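Local coordinates for protein Csc2 (Thermofilum pendens, PDB 4TXD) that probably binds CRISPR RNA as the zinc-containing Cas7-family protein, built on an RRM-like domain, of a type I-D prokaryotic immune system, at residues Thr172-Leu178 against Ile191-Val197; Thr251-Ala257 against Phe344-Ser350. All blocks are in the same frame, centred on the assembly; numbering follows the deposited sequence.

Contact 1: Thr172-Leu178 against Ile191-Val197; sequences TIFGAAL and IGIKTRV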
loop_
_atom_site.group_PDB
_atom_site.type_symbol
_atom_site.label_atom_id
_atom_site.label_comp_id
_atom_site.label_asym_id
_atom_site.label_seq_id
_atom_site.Cartn_x
_atom_site.Cartn_y
_atom_site.Cartn_z
ATOM N N THR A 172 9.461 0.230 6.692
ATOM C CA THR A 172 10.000 -1.064 6.379
ATOM C C THR A 172 9.194 -1.811 5.346
ATOM O O THR A 172 9.710 -2.581 4.602
ATOM C CB THR A 172 10.213 -1.919 7.633
ATOM O OG1 THR A 172 8.978 -2.165 8.261
ATOM C CG2 THR A 172 11.107 -1.214 8.581
ATOM N N ILE A 173 7.909 -1.559 5.310
ATOM C CA ILE A 173 7.059 -2.283 4.375
ATOM C C ILE A 173 7.058 -1.618 2.996
ATOM O O ILE A 173 7.207 -2.292 1.973
ATOM C CB ILE A 173 5.599 -2.382 4.896
ATOM C CG1 ILE A 173 5.529 -3.344 6.092
ATOM C CG2 ILE A 173 4.670 -2.874 3.796
ATOM C CD1 ILE A 173 4.214 -3.253 6.857
ATOM N N PHE A 174 6.887 -0.302 2.970
ATOM C CA PHE A 174 6.739 0.405 1.707
ATOM C C PHE A 174 8.044 1.022 1.203
ATOM O O PHE A 174 8.093 1.573 0.094
ATOM C CB PHE A 174 5.658 1.482 1.831
ATOM C CG PHE A 174 4.296 0.919 2.084
ATOM C CD1 PHE A 174 3.581 0.323 1.052
ATOM C CD2 PHE A 174 3.735 0.965 3.356
ATOM C CE1 PHE A 174 2.308 -0.218 1.283
ATOM C CE2 PHE A 174 2.460 0.430 3.602
ATOM C CZ PHE A 174 1.749 -0.167 2.567
ATOM N N GLY A 175 9.092 0.953 2.021
ATOM C CA GLY A 175 10.406 1.387 1.570
ATOM C C GLY A 175 10.876 2.764 1.991
ATOM O O GLY A 175 10.090 3.635 2.378
ATOM N N ALA A 176 12.187 2.970 1.883
ATOM C CA ALA A 176 12.811 4.217 2.297
ATOM C C ALA A 176 14.239 4.281 1.786
ATOM O O ALA A 176 14.884 3.247 1.582
ATOM C CB ALA A 176 12.793 4.356 3.830
ATOM N N ALA A 177 14.724 5.499 1.585
ATOM C CA ALA A 177 16.124 5.724 1.240
ATOM C C ALA A 177 16.841 6.211 2.496
ATOM O O ALA A 177 16.600 7.327 2.960
ATOM C CB ALA A 177 16.249 6.728 0.104
ATOM N N LEU A 178 17.675 5.352 3.078
ATOM C CA LEU A 178 18.314 5.656 4.361
ATOM C C LEU A 178 19.784 6.042 4.207
ATOM O O LEU A 178 20.484 5.543 3.322
ATOM C CB LEU A 178 18.189 4.463 5.315
ATOM C CG LEU A 178 16.753 3.987 5.562
ATOM C CD1 LEU A 178 16.736 2.819 6.564
ATOM C CD2 LEU A 178 15.872 5.149 6.020
ATOM N N ILE A 191 21.573 3.284 2.078
ATOM C CA ILE A 191 20.895 2.019 2.269
ATOM C C ILE A 191 19.457 2.157 1.776
ATOM O O ILE A 191 18.712 3.011 2.258
ATOM C CB ILE A 191 20.918 1.584 3.751
ATOM C CG1 ILE A 191 22.359 1.536 4.275
ATOM C CG2 ILE A 191 20.220 0.257 3.925
ATOM C CD1 ILE A 191 23.288 0.620 3.474
ATOM N N GLY A 192 19.076 1.324 0.817
ATOM C CA GLY A 192 17.742 1.411 0.243
ATOM C C GLY A 192 16.860 0.260 0.677
ATOM O O GLY A 192 17.253 -0.899 0.617
ATOM N N ILE A 193 15.661 0.589 1.144
ATOM C CA ILE A 193 14.629 -0.413 1.362
ATOM C C ILE A 193 13.610 -0.286 0.237
ATOM O O ILE A 193 12.998 0.765 0.090
ATOM C CB ILE A 193 13.898 -0.228 2.705
ATOM C CG1 ILE A 193 14.890 -0.116 3.870
ATOM C CG2 ILE A 193 12.907 -1.365 2.924
ATOM C CD1 ILE A 193 14.217 0.124 5.204
ATOM N N LYS A 194 13.456 -1.333 -0.560
ATOM C CA LYS A 194 12.457 -1.327 -1.625
ATOM C C LYS A 194 11.124 -1.847 -1.100
ATOM O O LYS A 194 11.080 -2.696 -0.215
ATOM C CB LYS A 194 12.905 -2.173 -2.818
ATOM C CG LYS A 194 13.983 -1.521 -3.679
ATOM C CD LYS A 194 14.312 -2.380 -4.890
ATOM C CE LYS A 194 13.744 -1.795 -6.172
ATOM N NZ LYS A 194 14.397 -0.500 -6.507
ATOM N N THR A 195 10.030 -1.328 -1.652
ATOM C CA THR A 195 8.706 -1.777 -1.200
ATOM C C THR A 195 8.483 -3.286 -1.409
ATOM O O THR A 195 8.874 -3.867 -2.432
ATOM C CB THR A 195 7.574 -0.986 -1.917
ATOM O OG1 THR A 195 6.306 -1.372 -1.370
ATOM C CG2 THR A 195 7.580 -1.251 -3.436
ATOM N N ARG A 196 7.860 -3.921 -0.421
ATOM C CA ARG A 196 7.469 -5.320 -0.526
ATOM C C ARG A 196 5.989 -5.400 -0.928
ATOM O O ARG A 196 5.400 -6.475 -0.994
ATOM C CB ARG A 196 7.735 -6.054 0.804
ATOM C CG ARG A 196 9.167 -6.644 0.905
ATOM C CD ARG A 196 9.458 -7.241 2.299
ATOM N NE ARG A 196 9.473 -6.187 3.302
ATOM C CZ ARG A 196 9.137 -6.331 4.581
ATOM N NH1 ARG A 196 8.757 -7.513 5.061
ATOM N NH2 ARG A 196 9.191 -5.273 5.373
ATOM N N VAL A 197 5.415 -4.234 -1.193
ATOM C CA VAL A 197 4.033 -4.095 -1.678
ATOM C C VAL A 197 4.083 -3.372 -3.028
ATOM O O VAL A 197 4.315 -2.168 -3.077
ATOM C CB VAL A 197 3.148 -3.302 -0.681
ATOM C CG1 VAL A 197 1.706 -3.133 -1.211
ATOM C CG2 VAL A 197 3.157 -3.979 0.697
HETATM O O HOH W 1 8.957 -4.957 8.182
HETATM O O HOH W 2 10.628 -3.827 2.258
#
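Arg196 meets the last turn of helix 169-174 with both its side chain and its backbone. Its NH2 gives a hydrogen bond to Thr172 O at 2.8 Å; the oxygen lies in the guanidinium plane, yet the donor stands above the plane of that carbonyl. The backbone N of Arg196 takes the next carbonyl, Ile173 O, at 3.0 Å and almost straight on (N-H...O 175°). The bend at chi3 (-66°) turns the edge of the guanidinium group to Thr172 O. Two waters lie in the same plane: one joins NH2 to Thr172 OG1, the other joins NE to Thr172 O and Lys194 O. Beyond, Thr172 OG1 is hydrogen-bonded to Ser351.

Beside this polar patch, CG2 of Ile173 touches CG2 of Val197 at 3.6 Å and also covers the centre of one face of the Phe174 ring. CE1 of that ring reaches CB of Val197 at 3.8 Å, and Met105 of helix 94-115 packs on both Ile173 and Phe174.

Gly175 then turns the chain out of the helix with positive phi (100°), its CA only 3.0 Å from Ile193 O. Past it, Ala176 and Ile193 exchange two backbone hydrogen bonds, as do Leu178 and Ile191. CD1 of Leu178 meets CD1 of Ile193 at 3.9 Å on the face covered by Met358. The result is a two-stranded antiparallel ribbon continuing from a helix that begins between zinc ligands Cys168 and Cys171.

Contact 2: Thr251-Ala257 against Phe344-Ser350; sequences TEPELVA and FKDLWRS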
loop_
_atom_site.group_PDB
_atom_site.type_symbol
_atom_site.label_atom_id
_atom_site.label_comp_id
_atom_site.label_asym_id
_atom_site.label_seq_id
_atom_site.Cartn_x
_atom_site.Cartn_y
_atom_site.Cartn_z
ATOM N N THR A 251 5.596 -10.880 6.814
ATOM C CA THR A 251 5.086 -11.676 7.932
ATOM C C THR A 251 3.568 -11.547 8.019
ATOM O O THR A 251 2.982 -10.680 7.376
ATOM C CB THR A 251 5.677 -11.221 9.257
ATOM O OG1 THR A 251 5.268 -9.876 9.500
ATOM C CG2 THR A 251 7.219 -11.282 9.222
ATOM N N GLU A 252 2.955 -12.365 8.849
ATOM C CA GLU A 252 1.547 -12.318 9.094
ATOM C C GLU A 252 1.029 -10.950 9.482
ATOM O O GLU A 252 0.151 -10.468 8.845
ATOM C CB GLU A 252 1.129 -13.393 10.096
ATOM C CG GLU A 252 -0.299 -13.307 10.563
ATOM C CD GLU A 252 -0.801 -14.590 11.202
ATOM O OE1 GLU A 252 -0.176 -15.641 11.093
ATOM O OE2 GLU A 252 -1.863 -14.540 11.793
ATOM N N PRO A 253 1.566 -10.308 10.495
ATOM C CA PRO A 253 0.990 -9.001 10.829
ATOM C C PRO A 253 1.256 -7.904 9.794
ATOM O O PRO A 253 0.486 -6.941 9.697
ATOM C CB PRO A 253 1.658 -8.642 12.164
ATOM C CG PRO A 253 2.868 -9.479 12.238
ATOM C CD PRO A 253 2.587 -10.731 11.474
ATOM N N GLU A 254 2.346 -8.029 9.049
ATOM C CA GLU A 254 2.627 -7.069 7.988
ATOM C C GLU A 254 1.573 -7.205 6.880
ATOM O O GLU A 254 1.014 -6.205 6.403
ATOM C CB GLU A 254 4.041 -7.281 7.454
ATOM C CG GLU A 254 5.112 -6.877 8.470
ATOM C CD GLU A 254 6.518 -7.307 8.069
ATOM O OE1 GLU A 254 6.692 -7.961 7.020
ATOM O OE2 GLU A 254 7.451 -6.985 8.826
ATOM N N LEU A 255 1.296 -8.443 6.499
ATOM C CA LEU A 255 0.272 -8.726 5.509
ATOM C C LEU A 255 -1.100 -8.217 5.937
ATOM O O LEU A 255 -1.779 -7.524 5.179
ATOM C CB LEU A 255 0.179 -10.222 5.233
ATOM C CG LEU A 255 -1.060 -10.529 4.380
ATOM C CD1 LEU A 255 -0.680 -10.648 2.927
ATOM C CD2 LEU A 255 -1.765 -11.768 4.853
ATOM N N VAL A 256 -1.515 -8.577 7.146
ATOM C CA VAL A 256 -2.838 -8.189 7.613
ATOM C C VAL A 256 -2.948 -6.684 7.755
ATOM O O VAL A 256 -3.960 -6.097 7.358
ATOM C CB VAL A 256 -3.194 -8.869 8.949
ATOM C CG1 VAL A 256 -4.533 -8.324 9.475
ATOM C CG2 VAL A 256 -3.253 -10.381 8.751
ATOM N N ALA A 257 -1.911 -6.045 8.296
ATOM C CA ALA A 257 -1.926 -4.588 8.422
ATOM C C ALA A 257 -1.948 -3.903 7.049
ATOM O O ALA A 257 -2.524 -2.824 6.897
ATOM C CB ALA A 257 -0.723 -4.099 9.234
ATOM N N PHE A 344 -1.422 -4.341 15.860
ATOM C CA PHE A 344 -0.393 -3.335 15.585
ATOM C C PHE A 344 0.793 -3.465 16.532
ATOM O O PHE A 344 1.872 -2.934 16.262
ATOM C CB PHE A 344 -0.961 -1.916 15.641
ATOM C CG PHE A 344 -1.423 -1.405 14.285
ATOM C CD1 PHE A 344 -2.213 -2.205 13.470
ATOM C CD2 PHE A 344 -1.050 -0.151 13.826
ATOM C CE1 PHE A 344 -2.632 -1.759 12.214
ATOM C CE2 PHE A 344 -1.463 0.307 12.568
ATOM C CZ PHE A 344 -2.256 -0.501 11.763
ATOM N N LYS A 345 0.601 -4.178 17.636
ATOM C CA LYS A 345 1.726 -4.508 18.495
ATOM C C LYS A 345 2.613 -5.517 17.774
ATOM O O LYS A 345 3.838 -5.380 17.741
ATOM C CB LYS A 345 1.249 -5.065 19.842
ATOM C CG LYS A 345 2.365 -5.223 20.878
ATOM C CD LYS A 345 1.828 -5.880 22.154
ATOM C CE LYS A 345 2.921 -6.065 23.208
ATOM N NZ LYS A 345 2.411 -6.713 24.460
ATOM N N ASP A 346 1.991 -6.526 17.184
ATOM C CA ASP A 346 2.748 -7.530 16.467
ATOM C C ASP A 346 3.356 -6.932 15.199
ATOM O O ASP A 346 4.429 -7.350 14.767
ATOM C CB ASP A 346 1.870 -8.721 16.150
ATOM C CG ASP A 346 1.343 -9.380 17.404
ATOM O OD1 ASP A 346 2.159 -9.658 18.305
ATOM O OD2 ASP A 346 0.118 -9.589 17.504
ATOM N N LEU A 347 2.681 -5.936 14.638
ATOM C CA LEU A 347 3.202 -5.217 13.481
ATOM C C LEU A 347 4.501 -4.488 13.832
ATOM O O LEU A 347 5.479 -4.521 13.082
ATOM C CB LEU A 347 2.168 -4.220 12.958
ATOM C CG LEU A 347 2.593 -3.391 11.740
ATOM C CD1 LEU A 347 2.790 -4.278 10.494
ATOM C CD2 LEU A 347 1.606 -2.225 11.486
ATOM N N TRP A 348 4.506 -3.814 14.957
ATOM C CA TRP A 348 5.688 -3.112 15.422
ATOM C C TRP A 348 6.819 -4.108 15.751
ATOM O O TRP A 348 7.928 -3.919 15.355
ATOM C CB TRP A 348 5.361 -2.231 16.609
ATOM C CG TRP A 348 5.168 -0.800 16.379
ATOM C CD1 TRP A 348 4.056 -0.107 16.620
ATOM C CD2 TRP A 348 6.127 0.148 15.927
ATOM N NE1 TRP A 348 4.225 1.190 16.345
ATOM C CE2 TRP A 348 5.497 1.385 15.912
ATOM C CE3 TRP A 348 7.459 0.073 15.530
ATOM C CZ2 TRP A 348 6.138 2.525 15.530
ATOM C CZ3 TRP A 348 8.074 1.192 15.148
ATOM C CH2 TRP A 348 7.432 2.406 15.140
ATOM N N ARG A 349 6.497 -5.183 16.442
ATOM C CA ARG A 349 7.475 -6.257 16.675
ATOM C C ARG A 349 8.107 -6.736 15.367
ATOM O O ARG A 349 9.320 -6.939 15.285
ATOM C CB ARG A 349 6.833 -7.462 17.375
ATOM C CG ARG A 349 6.571 -7.308 18.877
ATOM C CD ARG A 349 5.766 -8.501 19.423
ATOM N NE ARG A 349 6.371 -9.775 19.050
ATOM C CZ ARG A 349 5.791 -10.705 18.290
ATOM N NH1 ARG A 349 4.562 -10.535 17.826
ATOM N NH2 ARG A 349 6.442 -11.820 18.000
ATOM N N SER A 350 7.275 -6.927 14.348
ATOM C CA SER A 350 7.746 -7.373 13.037
ATOM C C SER A 350 8.631 -6.324 12.354
ATOM O O SER A 350 9.606 -6.658 11.669
ATOM C CB SER A 350 6.552 -7.706 12.141
ATOM O OG SER A 350 6.954 -8.434 11.003
#
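Ser350 and Thr251 meet where a capping box opens helix 252-263 against the flank of helix 343-365, the two segments crossing at -122° with their axes 8.4 Å apart. In the box, Thr251 N donates to Glu254 OE1 at 3.1 Å, while Glu254 N returns a weak bond to Thr251 OG1. The threonine rotamer (chi1 63°) puts OG1 between its own N and carbonyl carbon, where it can both receive that N-H and donate to Ser350 OG.

The Glu254 chain, extended beyond CG, carries its carboxylate back to the N-cap. Each carboxylate oxygen has a further arginine partner, Arg45 being the one at OE2, consistent with a buried carboxylate kept ionised.

Deeper in the crossing, Leu347 carries the apolar contact. With CG anti to the backbone N (chi1 180°), it spreads both methyls over Ala257 CB, each at 3.7 Å, and CD1 also lies 3.6 Å from Pro253 O. CD2 sits above the centre of the Phe344 ring within its own helix. The Pro253 ring rests against the backbone of the other helix, its CG 3.7 Å from Asp346 O. At the polar end, Ser350 OG accepts from Thr251 OG1 at 2.7 Å and donates to Glu254 OE2 from above the carboxylate plane, also at 2.7 Å.

Contact 1 closes before contact 2 opens along the chain, and their centres lie 16 Å apart. They share no helix or strand, yet touch directly: Arg196 NH1 and Glu254 OE1 form a salt bridge at 2.9 Å, and CD1 of Ile173 packs against both Leu347 and Glu254. Helix 169-174 thus lies against helices 252-263 and 343-365, with helix 343-365 continuing along the ribbon 176-178/191-193. From that ribbon the chain enters strand 197-204 of the central antiparallel sheet, and strand 240-247 next to it leads toward helix 252-263. The two contacts therefore join the zinc-binding region to the RRM-like core and the last modelled helix, 343-365.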